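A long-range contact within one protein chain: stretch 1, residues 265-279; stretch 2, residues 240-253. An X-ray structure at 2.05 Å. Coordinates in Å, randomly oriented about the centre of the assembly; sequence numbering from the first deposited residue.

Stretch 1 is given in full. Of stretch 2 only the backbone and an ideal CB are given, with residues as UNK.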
ATOM      1  N   ALA A 265      14.021   9.058  21.451  1.00 66.25           N
ATOM      2  CA  ALA A 265      13.538  10.328  20.983  1.00 68.06           C
ATOM      3  C   ALA A 265      13.663  10.576  19.464  1.00 65.59           C
ATOM      4  O   ALA A 265      12.815  11.198  18.897  1.00 65.19           O
ATOM      5  CB  ALA A 265      14.317  11.399  21.730  1.00 70.45           C
ATOM      6  N   ASP A 266      14.757  10.129  18.849  1.00 64.97           N
ATOM      7  CA  ASP A 266      15.127  10.394  17.453  1.00 61.54           C
ATOM      8  C   ASP A 266      14.566   9.352  16.449  1.00 56.36           C
ATOM      9  O   ASP A 266      14.260   9.664  15.284  1.00 54.57           O
ATOM     10  CB  ASP A 266      16.676  10.282  17.329  1.00 68.19           C
ATOM     11  CG  ASP A 266      17.371  11.510  17.701  1.00 81.15           C
ATOM     12  OD1 ASP A 266      16.648  12.422  18.172  1.00 94.75           O
ATOM     13  OD2 ASP A 266      18.650  11.582  17.604  1.00 84.91           O
ATOM     14  N   GLY A 267      14.531   8.093  16.881  1.00 51.84           N
ATOM     15  CA  GLY A 267      14.238   6.995  15.989  1.00 47.98           C
ATOM     16  C   GLY A 267      15.510   6.675  15.233  1.00 46.44           C
ATOM     17  O   GLY A 267      15.439   5.922  14.338  1.00 47.18           O
ATOM     18  N   ILE A 268      16.686   7.188  15.617  1.00 44.81           N
ATOM     19  CA  ILE A 268      17.873   6.897  14.901  1.00 45.82           C
ATOM     20  C   ILE A 268      18.719   5.910  15.668  1.00 45.97           C
ATOM     21  O   ILE A 268      19.296   6.252  16.668  1.00 47.27           O
ATOM     22  CB  ILE A 268      18.650   8.224  14.591  1.00 50.22           C
ATOM     23  CG1 ILE A 268      17.859   9.043  13.567  1.00 52.04           C
ATOM     24  CG2 ILE A 268      20.077   7.980  14.064  1.00 51.49           C
ATOM     25  CD1 ILE A 268      18.603  10.335  13.277  1.00 55.97           C
ATOM     26  N   ALA A 269      18.863   4.685  15.158  1.00 43.63           N
ATOM     27  CA  ALA A 269      19.636   3.694  15.891  1.00 47.11           C
ATOM     28  C   ALA A 269      21.138   3.949  15.941  1.00 50.80           C
ATOM     29  O   ALA A 269      21.788   3.424  16.860  1.00 51.11           O
ATOM     30  CB  ALA A 269      19.408   2.277  15.360  1.00 44.66           C
ATOM     31  N   GLY A 270      21.699   4.660  14.944  1.00 49.20           N
ATOM     32  CA  GLY A 270      23.114   4.867  14.908  1.00 52.23           C
ATOM     33  C   GLY A 270      23.863   3.589  14.561  1.00 53.23           C
ATOM     34  O   GLY A 270      25.054   3.619  14.541  1.00 54.49           O
ATOM     35  N   GLU A 271      23.217   2.463  14.313  1.00 49.40           N
ATOM     36  CA  GLU A 271      23.897   1.405  13.576  1.00 52.10           C
ATOM     37  C   GLU A 271      22.890   0.677  12.719  1.00 47.39           C
ATOM     38  O   GLU A 271      21.663   0.915  12.869  1.00 44.55           O
ATOM     39  CB  GLU A 271      24.587   0.424  14.502  1.00 58.86           C
ATOM     40  CG  GLU A 271      23.664  -0.370  15.367  1.00 59.86           C
ATOM     41  CD  GLU A 271      24.463  -1.242  16.364  1.00 71.13           C
ATOM     42  OE1 GLU A 271      25.388  -0.705  17.012  1.00 68.84           O
ATOM     43  OE2 GLU A 271      24.133  -2.463  16.496  1.00 74.72           O
ATOM     44  N   GLU A 272      23.415  -0.123  11.781  1.00 45.66           N
ATOM     45  CA  GLU A 272      22.566  -0.828  10.812  1.00 46.38           C
ATOM     46  C   GLU A 272      21.659  -1.823  11.612  1.00 42.60           C
ATOM     47  O   GLU A 272      22.044  -2.329  12.691  1.00 40.74           O
ATOM     48  CB  GLU A 272      23.416  -1.493   9.704  1.00 50.37           C
ATOM     49  CG  GLU A 272      24.182  -0.451   8.886  1.00 58.90           C
ATOM     50  CD  GLU A 272      24.644  -0.919   7.523  1.00 66.84           C
ATOM     51  OE1 GLU A 272      25.285  -1.985   7.394  1.00 74.61           O
ATOM     52  OE2 GLU A 272      24.381  -0.185   6.539  1.00 80.70           O
ATOM     53  N   LYS A 273      20.450  -2.010  11.140  1.00 37.55           N
ATOM     54  CA  LYS A 273      19.502  -2.979  11.708  1.00 37.18           C
ATOM     55  C   LYS A 273      18.900  -3.693  10.506  1.00 36.74           C
ATOM     56  O   LYS A 273      18.802  -3.098   9.422  1.00 35.97           O
ATOM     57  CB  LYS A 273      18.446  -2.239  12.524  1.00 36.19           C
ATOM     58  CG  LYS A 273      18.903  -1.504  13.781  1.00 38.61           C
ATOM     59  CD  LYS A 273      19.458  -2.425  14.906  1.00 39.18           C
ATOM     60  CE  LYS A 273      20.094  -1.570  15.997  1.00 41.92           C
ATOM     61  NZ  LYS A 273      20.590  -2.418  17.086  1.00 44.86           N
ATOM     62  N   THR A 274      18.605  -4.968  10.690  1.00 36.17           N
ATOM     63  CA  THR A 274      18.152  -5.840   9.649  1.00 38.03           C
ATOM     64  C   THR A 274      16.880  -6.520  10.059  1.00 37.90           C
ATOM     65  O   THR A 274      16.758  -7.001  11.199  1.00 36.10           O
ATOM     66  CB  THR A 274      19.257  -6.883   9.373  1.00 45.11           C
ATOM     67  OG1 THR A 274      20.301  -6.221   8.687  1.00 53.23           O
ATOM     68  CG2 THR A 274      18.775  -8.014   8.360  1.00 46.89           C
ATOM     69  N   ASN A 275      15.966  -6.609   9.109  1.00 36.70           N
ATOM     70  CA  ASN A 275      14.673  -7.304   9.262  1.00 33.46           C
ATOM     71  C   ASN A 275      14.602  -8.253   8.121  1.00 33.55           C
ATOM     72  O   ASN A 275      14.914  -7.866   6.989  1.00 29.63           O
ATOM     73  CB  ASN A 275      13.510  -6.372   9.036  1.00 33.64           C
ATOM     74  CG  ASN A 275      12.159  -7.042   9.113  1.00 31.42           C
ATOM     75  OD1 ASN A 275      11.495  -7.242   8.065  1.00 32.04           O
ATOM     76  ND2 ASN A 275      11.729  -7.411  10.353  1.00 32.79           N
ATOM     77  N   ASN A 276      14.185  -9.465   8.391  1.00 30.55           N
ATOM     78  CA  ASN A 276      13.530 -10.330   7.380  1.00 31.95           C
ATOM     79  C   ASN A 276      12.056 -10.608   7.809  1.00 30.91           C
ATOM     80  O   ASN A 276      11.777 -10.926   8.956  1.00 33.91           O
ATOM     81  CB  ASN A 276      14.245 -11.678   7.234  1.00 34.54           C
ATOM     82  CG  ASN A 276      15.682 -11.493   6.819  1.00 40.75           C
ATOM     83  OD1 ASN A 276      15.955 -11.114   5.712  1.00 46.32           O
ATOM     84  ND2 ASN A 276      16.570 -11.604   7.721  1.00 42.08           N
ATOM     85  N   ILE A 277      11.139 -10.448   6.884  1.00 28.83           N
ATOM     86  CA  ILE A 277       9.713 -10.767   7.092  1.00 29.32           C
ATOM     87  C   ILE A 277       9.311 -11.606   5.894  1.00 29.99           C
ATOM     88  O   ILE A 277       9.539 -11.278   4.735  1.00 31.13           O
ATOM     89  CB  ILE A 277       8.854  -9.547   7.374  1.00 27.75           C
ATOM     90  CG1 ILE A 277       7.421  -9.987   7.749  1.00 27.48           C
ATOM     91  CG2 ILE A 277       8.925  -8.563   6.225  1.00 29.54           C
ATOM     92  CD1 ILE A 277       6.554  -8.836   8.213  1.00 28.53           C
ATOM     93  N   TRP A 278       8.657 -12.711   6.193  1.00 30.02           N
ATOM     94  CA  TRP A 278       8.114 -13.603   5.166  1.00 28.84           C
ATOM     95  C   TRP A 278       6.740 -14.177   5.580  1.00 29.41           C
ATOM     96  O   TRP A 278       6.406 -14.135   6.732  1.00 26.44           O
ATOM     97  CB  TRP A 278       9.117 -14.683   4.800  1.00 33.66           C
ATOM     98  CG  TRP A 278       9.450 -15.574   5.876  1.00 36.29           C
ATOM     99  CD1 TRP A 278      10.453 -15.405   6.809  1.00 38.09           C
ATOM    100  CD2 TRP A 278       8.764 -16.803   6.233  1.00 40.11           C
ATOM    101  NE1 TRP A 278      10.368 -16.429   7.726  1.00 38.08           N
ATOM    102  CE2 TRP A 278       9.347 -17.270   7.442  1.00 38.45           C
ATOM    103  CE3 TRP A 278       7.680 -17.487   5.705  1.00 40.59           C
ATOM    104  CZ2 TRP A 278       8.984 -18.466   8.046  1.00 40.92           C
ATOM    105  CZ3 TRP A 278       7.234 -18.669   6.393  1.00 43.91           C
ATOM    106  CH2 TRP A 278       7.940 -19.136   7.542  1.00 42.39           C
ATOM    107  N   ALA A 279       6.013 -14.734   4.621  1.00 27.20           N
ATOM    108  CA  ALA A 279       4.696 -15.212   4.829  1.00 30.79           C
ATOM    109  C   ALA A 279       4.351 -16.236   3.807  1.00 30.65           C
ATOM    110  O   ALA A 279       4.851 -16.167   2.695  1.00 31.28           O
ATOM    111  CB  ALA A 279       3.689 -14.103   4.800  1.00 30.42           C
ATOM    112  N   UNK A 240       5.757 -15.000   0.075  1.00 32.51           N
ATOM    113  CA  UNK A 240       6.181 -13.642  -0.101  1.00 32.58           C
ATOM    114  C   UNK A 240       7.225 -13.324   0.986  1.00 34.73           C
ATOM    115  O   UNK A 240       7.142 -13.841   2.118  1.00 34.37           O
ATOM    116  CB  UNK A 240       4.988 -12.686  -0.042  1.00 32.58           C
ATOM    117  N   UNK A 241       8.156 -12.419   0.690  1.00 33.39           N
ATOM    118  CA  UNK A 241       9.002 -11.868   1.745  1.00 34.11           C
ATOM    119  C   UNK A 241       9.867 -10.625   1.439  1.00 33.07           C
ATOM    120  O   UNK A 241      10.045 -10.287   0.288  1.00 29.46           O
ATOM    121  CB  UNK A 241       9.941 -12.985   2.206  1.00 34.11           C
ATOM    122  N   UNK A 242      10.199  -9.882   2.500  1.00 29.93           N
ATOM    123  CA  UNK A 242      11.166  -8.785   2.355  1.00 31.79           C
ATOM    124  C   UNK A 242      12.404  -9.010   3.236  1.00 30.20           C
ATOM    125  O   UNK A 242      12.340  -9.480   4.408  1.00 28.21           O
ATOM    126  CB  UNK A 242      10.507  -7.451   2.711  1.00 31.79           C
ATOM    127  N   UNK A 243      13.502  -8.587   2.667  1.00 31.21           N
ATOM    128  CA  UNK A 243      14.730  -8.356   3.414  1.00 32.86           C
ATOM    129  C   UNK A 243      15.094  -6.844   3.419  1.00 31.63           C
ATOM    130  O   UNK A 243      15.291  -6.258   2.343  1.00 33.22           O
ATOM    131  CB  UNK A 243      15.868  -9.183   2.813  1.00 32.86           C
ATOM    132  N   UNK A 244      15.254  -6.259   4.599  1.00 31.17           N
ATOM    133  CA  UNK A 244      15.553  -4.835   4.707  1.00 31.64           C
ATOM    134  C   UNK A 244      16.736  -4.581   5.584  1.00 33.96           C
ATOM    135  O   UNK A 244      16.834  -5.038   6.720  1.00 33.40           O
ATOM    136  CB  UNK A 244      14.343  -4.067   5.244  1.00 31.64           C
ATOM    137  N   UNK A 245      17.671  -3.820   5.080  1.00 34.14           N
ATOM    138  CA  UNK A 245      18.773  -3.321   5.855  1.00 37.65           C
ATOM    139  C   UNK A 245      18.601  -1.818   5.978  1.00 35.51           C
ATOM    140  O   UNK A 245      18.606  -1.058   4.966  1.00 30.31           O
ATOM    141  CB  UNK A 245      20.117  -3.689   5.222  1.00 37.65           C
ATOM    142  N   UNK A 246      18.414  -1.411   7.205  1.00 34.31           N
ATOM    143  CA  UNK A 246      18.263  -0.019   7.540  1.00 37.65           C
ATOM    144  C   UNK A 246      19.604   0.554   7.814  1.00 39.78           C
ATOM    145  O   UNK A 246      20.418  -0.025   8.575  1.00 38.09           O
ATOM    146  CB  UNK A 246      17.330   0.179   8.736  1.00 37.65           C
ATOM    147  N   UNK A 247      19.828   1.720   7.225  1.00 41.43           N
ATOM    148  CA  UNK A 247      21.171   2.493   7.408  1.00 44.23           C
ATOM    149  C   UNK A 247      21.194   2.951   8.876  1.00 42.17           C
ATOM    150  O   UNK A 247      20.104   3.169   9.533  1.00 39.84           O
ATOM    151  CB  UNK A 247      21.295   3.698   6.473  1.00 44.23           C
ATOM    152  N   UNK A 248      22.392   3.172   9.366  1.00 46.51           N
ATOM    153  CA  UNK A 248      22.669   3.655  10.740  1.00 49.80           C
ATOM    154  C   UNK A 248      21.937   4.938  11.040  1.00 51.61           C
ATOM    155  O   UNK A 248      21.433   5.091  12.134  1.00 50.67           O
ATOM    156  CB  UNK A 248      24.170   3.871  10.946  1.00 49.80           C
ATOM    157  N   UNK A 249      21.798   5.818  10.042  1.00 50.33           N
ATOM    158  CA  UNK A 249      21.023   7.061  10.189  1.00 51.70           C
ATOM    159  C   UNK A 249      19.573   6.998   9.785  1.00 47.18           C
ATOM    160  O   UNK A 249      18.926   8.011   9.705  1.00 47.20           O
ATOM    161  CB  UNK A 249      21.690   8.167   9.368  1.00 51.70           C
ATOM    162  N   UNK A 250      19.051   5.824   9.521  1.00 43.58           N
ATOM    163  CA  UNK A 250      17.647   5.722   9.239  1.00 42.15           C
ATOM    164  C   UNK A 250      16.754   5.854  10.463  1.00 39.73           C
ATOM    165  O   UNK A 250      17.198   5.696  11.571  1.00 40.60           O
ATOM    166  CB  UNK A 250      17.371   4.385   8.547  1.00 42.15           C
ATOM    167  N   UNK A 251      15.468   6.062  10.194  1.00 40.44           N
ATOM    168  CA  UNK A 251      14.458   6.171  11.169  1.00 41.79           C
ATOM    169  C   UNK A 251      13.775   4.839  11.359  1.00 39.98           C
ATOM    170  O   UNK A 251      13.221   4.266  10.412  1.00 37.24           O
ATOM    171  CB  UNK A 251      13.456   7.260  10.782  1.00 41.79           C
ATOM    172  N   UNK A 252      13.815   4.339  12.586  1.00 37.90           N
ATOM    173  CA  UNK A 252      13.077   3.081  12.937  1.00 36.37           C
ATOM    174  C   UNK A 252      12.476   3.301  14.336  1.00 38.73           C
ATOM    175  O   UNK A 252      12.820   4.323  14.979  1.00 39.82           O
ATOM    176  CB  UNK A 252      13.990   1.854  12.917  1.00 36.37           C
ATOM    177  N   UNK A 253      11.667   2.339  14.832  1.00 37.04           N
ATOM    178  CA  UNK A 253      11.031   2.474  16.161  1.00 39.22           C
ATOM    179  C   UNK A 253      11.113   1.129  16.919  1.00 40.90           C
ATOM    180  O   UNK A 253      11.181   1.175  18.112  1.00 44.26           O
ATOM    181  CB  UNK A 253       9.574   2.918  16.019  1.00 39.22           C
TER

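Stretch 2 runs antiparallel to strand 273-279 from position 240 to 246, then turns and passes beside the loop 267-272. Along the strand the backbone bonds can be made by any residue except proline where N donates, so the side-chain preference depends largely on which face CB joins.

Position 240 pairs with Ala 279, whose methyl lies on the same face and leaves the space open; many residues would suit. It is Ser 240, joined by N to Ala 279 O (3.0 Å) and by O to Ala 279 N (2.9 Å).

At 241 the strands draw together: its CA lies 3.9 Å from Trp 278 CA. An ideal CB would sit 3.2 Å from Trp 278 CB and 3.1 Å from Ile 277 O, both tight, so glycine is strongly indicated. Gly 241 is the residue.

The CB at 242 shares a face with Ile 277 and Asn 275, and is 4.0 Å from Ile 277 CG2, which invites an apolar or aromatic group. Tyr 242 answers: its CB lies 4.0 Å from Ile 277 CG2, a methyl at the edge of the ring.

The CB at 243 emerges on the other face, 3.5 Å from Asn 276 OD1. A donor would be rewarded, and Ser, Thr, Asn, Gln, Lys, Arg or His could offer one. His 243 does so through ND1, which donates to Asn 276 OD1 at 2.6 Å; its CE1 also lies 3.7 Å from Thr 274 CG2.

Position 244 returns to the face of Asn 275, with the CB 4.2 Å from Asn 275 O. A small polar or beta-branched residue fits. Thr 244 hydrogen-bonds through OG1 to a water (2.7 Å) that also lies 2.6 Å from Asn 275 OD1, so that it bridges the two side chains.

At 245, beside Thr 274, the carboxylate of Glu 272 lies farther along, so a long basic chain, Lys or Arg, is favoured. Lys 245 extends to it: NZ forms a salt bridge with Glu 272 OE2 at 3.3 Å, although the hydrogen bonds within it are weak.

The CB at 246 lies 3.7 Å from Lys 273 O, on the same face as the Lys 273 side chain, whose aliphatic part borders it; an apolar or aromatic group is plausible. Phe 246 presents its ring edge to Lys 273 O, while its N donates to that oxygen (2.8 Å).

Positions 247 to 250 form a type I turn. At 247 CB points away from stretch 1; a short acceptor such as Asp, Asn, Ser or Thr could take the backbone N-H two positions on. Asp 247 OD2 accepts from N of position 249 at 3.2 Å. At 248 the CB is 3.6 Å from both Glu 271 CA and Gly 270 C, favouring something small, and Ala 248 fits. The CBs of 249 and 250 point away and leave the choice open: Asn 249 and Ala 250.

At 251 the side chain leaves sideways near Asp 266 O and Ile 268; a flat ring would suit, as would a medium-sized polar or apolar chain. His 251 has Ile 268 CG1 over one face and Asp 266 O at its edge, 3.3 Å from His 251 CD2.

At 252 CB leaves sideways, 4.5 Å from Gly 267 O, and a backbone N-H can reach that oxygen, which disfavours proline; Ser, Thr or another modest polar group would suit. Thr 252 N donates to Gly 267 O (2.9 Å), and its OG1 lies 2.6 Å from a water that accepts from Ala 269 N (2.8 Å). At 253 CB points away and stretch 1 offers nothing within reach, so the choice is open; Tyr 253 makes no contact with it.

Stretch 2 240-253: SGYHTKFDANAHTY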
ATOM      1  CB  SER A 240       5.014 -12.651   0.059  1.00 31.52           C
ATOM      2  OG  SER A 240       4.145 -12.830  -1.054  1.00 33.35           O
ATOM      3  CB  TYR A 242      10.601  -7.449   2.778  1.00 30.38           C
ATOM      4  CG  TYR A 242       9.419  -6.936   2.028  1.00 30.10           C
ATOM      5  CD1 TYR A 242       8.139  -7.230   2.457  1.00 28.37           C
ATOM      6  CD2 TYR A 242       9.597  -6.022   0.968  1.00 28.17           C
ATOM      7  CE1 TYR A 242       7.026  -6.655   1.816  1.00 29.86           C
ATOM      8  CE2 TYR A 242       8.529  -5.530   0.246  1.00 29.13           C
ATOM      9  CZ  TYR A 242       7.222  -5.837   0.706  1.00 30.33           C
ATOM     10  OH  TYR A 242       6.201  -5.298   0.047  1.00 29.47           O
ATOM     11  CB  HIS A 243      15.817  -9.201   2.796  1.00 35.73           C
ATOM     12  CG  HIS A 243      17.173  -8.913   3.334  1.00 42.42           C
ATOM     13  ND1 HIS A 243      17.597  -9.405   4.541  1.00 45.80           N
ATOM     14  CD2 HIS A 243      18.158  -8.091   2.892  1.00 47.47           C
ATOM     15  CE1 HIS A 243      18.840  -8.997   4.777  1.00 48.40           C
ATOM     16  NE2 HIS A 243      19.192  -8.179   3.800  1.00 53.24           N
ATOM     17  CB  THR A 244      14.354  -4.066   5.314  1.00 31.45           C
ATOM     18  OG1 THR A 244      13.201  -4.352   4.573  1.00 28.95           O
ATOM     19  CG2 THR A 244      14.607  -2.465   5.309  1.00 31.17           C
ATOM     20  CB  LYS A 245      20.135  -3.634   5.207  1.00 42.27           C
ATOM     21  CG  LYS A 245      21.251  -3.319   6.177  1.00 52.08           C
ATOM     22  CD  LYS A 245      22.613  -3.748   5.651  1.00 60.26           C
ATOM     23  CE  LYS A 245      22.944  -2.906   4.408  1.00 62.34           C
ATOM     24  NZ  LYS A 245      24.394  -2.584   4.261  1.00 76.08           N
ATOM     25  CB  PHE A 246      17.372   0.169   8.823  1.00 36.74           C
ATOM     26  CG  PHE A 246      15.961  -0.194   8.617  1.00 35.70           C
ATOM     27  CD1 PHE A 246      15.052   0.739   8.107  1.00 34.69           C
ATOM     28  CD2 PHE A 246      15.515  -1.436   8.903  1.00 36.16           C
ATOM     29  CE1 PHE A 246      13.713   0.387   7.920  1.00 35.08           C
ATOM     30  CE2 PHE A 246      14.173  -1.802   8.740  1.00 36.41           C
ATOM     31  CZ  PHE A 246      13.261  -0.875   8.232  1.00 35.67           C
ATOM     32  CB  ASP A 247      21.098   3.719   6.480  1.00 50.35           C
ATOM     33  CG  ASP A 247      22.415   4.495   6.285  1.00 59.07           C
ATOM     34  OD1 ASP A 247      23.146   4.168   5.300  1.00 67.16           O
ATOM     35  OD2 ASP A 247      22.632   5.570   6.960  1.00 63.80           O
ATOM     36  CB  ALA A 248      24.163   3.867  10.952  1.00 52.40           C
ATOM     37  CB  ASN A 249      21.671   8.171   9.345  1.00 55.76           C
ATOM     38  CG  ASN A 249      23.141   8.321   9.655  1.00 60.63           C
ATOM     39  OD1 ASN A 249      23.949   8.615   8.771  1.00 69.09           O
ATOM     40  ND2 ASN A 249      23.513   8.050  10.884  1.00 64.88           N
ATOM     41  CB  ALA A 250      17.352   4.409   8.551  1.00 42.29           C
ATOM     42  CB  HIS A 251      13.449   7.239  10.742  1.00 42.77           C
ATOM     43  CG  HIS A 251      13.966   8.617  10.888  1.00 49.22           C
ATOM     44  ND1 HIS A 251      14.526   9.338   9.844  1.00 52.85           N
ATOM     45  CD2 HIS A 251      13.979   9.434  11.960  1.00 49.08           C
ATOM     46  CE1 HIS A 251      14.881  10.526  10.277  1.00 51.60           C
ATOM     47  NE2 HIS A 251      14.514  10.622  11.539  1.00 52.48           N
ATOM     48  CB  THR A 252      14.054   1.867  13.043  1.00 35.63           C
ATOM     49  OG1 THR A 252      15.138   2.147  13.943  1.00 34.61           O
ATOM     50  CG2 THR A 252      14.595   1.467  11.749  1.00 36.08           C
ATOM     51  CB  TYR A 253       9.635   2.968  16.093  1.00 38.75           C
ATOM     52  CG  TYR A 253       8.758   2.140  15.183  1.00 37.55           C
ATOM     53  CD1 TYR A 253       8.708   2.415  13.847  1.00 38.05           C
ATOM     54  CD2 TYR A 253       7.955   0.995  15.680  1.00 39.46           C
ATOM     55  CE1 TYR A 253       7.887   1.691  12.969  1.00 37.31           C
ATOM     56  CE2 TYR A 253       7.161   0.217  14.796  1.00 33.96           C
ATOM     57  CZ  TYR A 253       7.110   0.626  13.440  1.00 34.88           C
ATOM     58  OH  TYR A 253       6.415  -0.054  12.436  1.00 33.80           O
TER
HETATM   59  O   HOH W   1      12.271  -6.713   5.615  1.00 33.66           O
HETATM   60  O   HOH W   2      19.120   1.697  11.761  1.00 39.42           O
HETATM   61  O   HOH W   3      17.404   3.287  13.210  1.00 40.68           O
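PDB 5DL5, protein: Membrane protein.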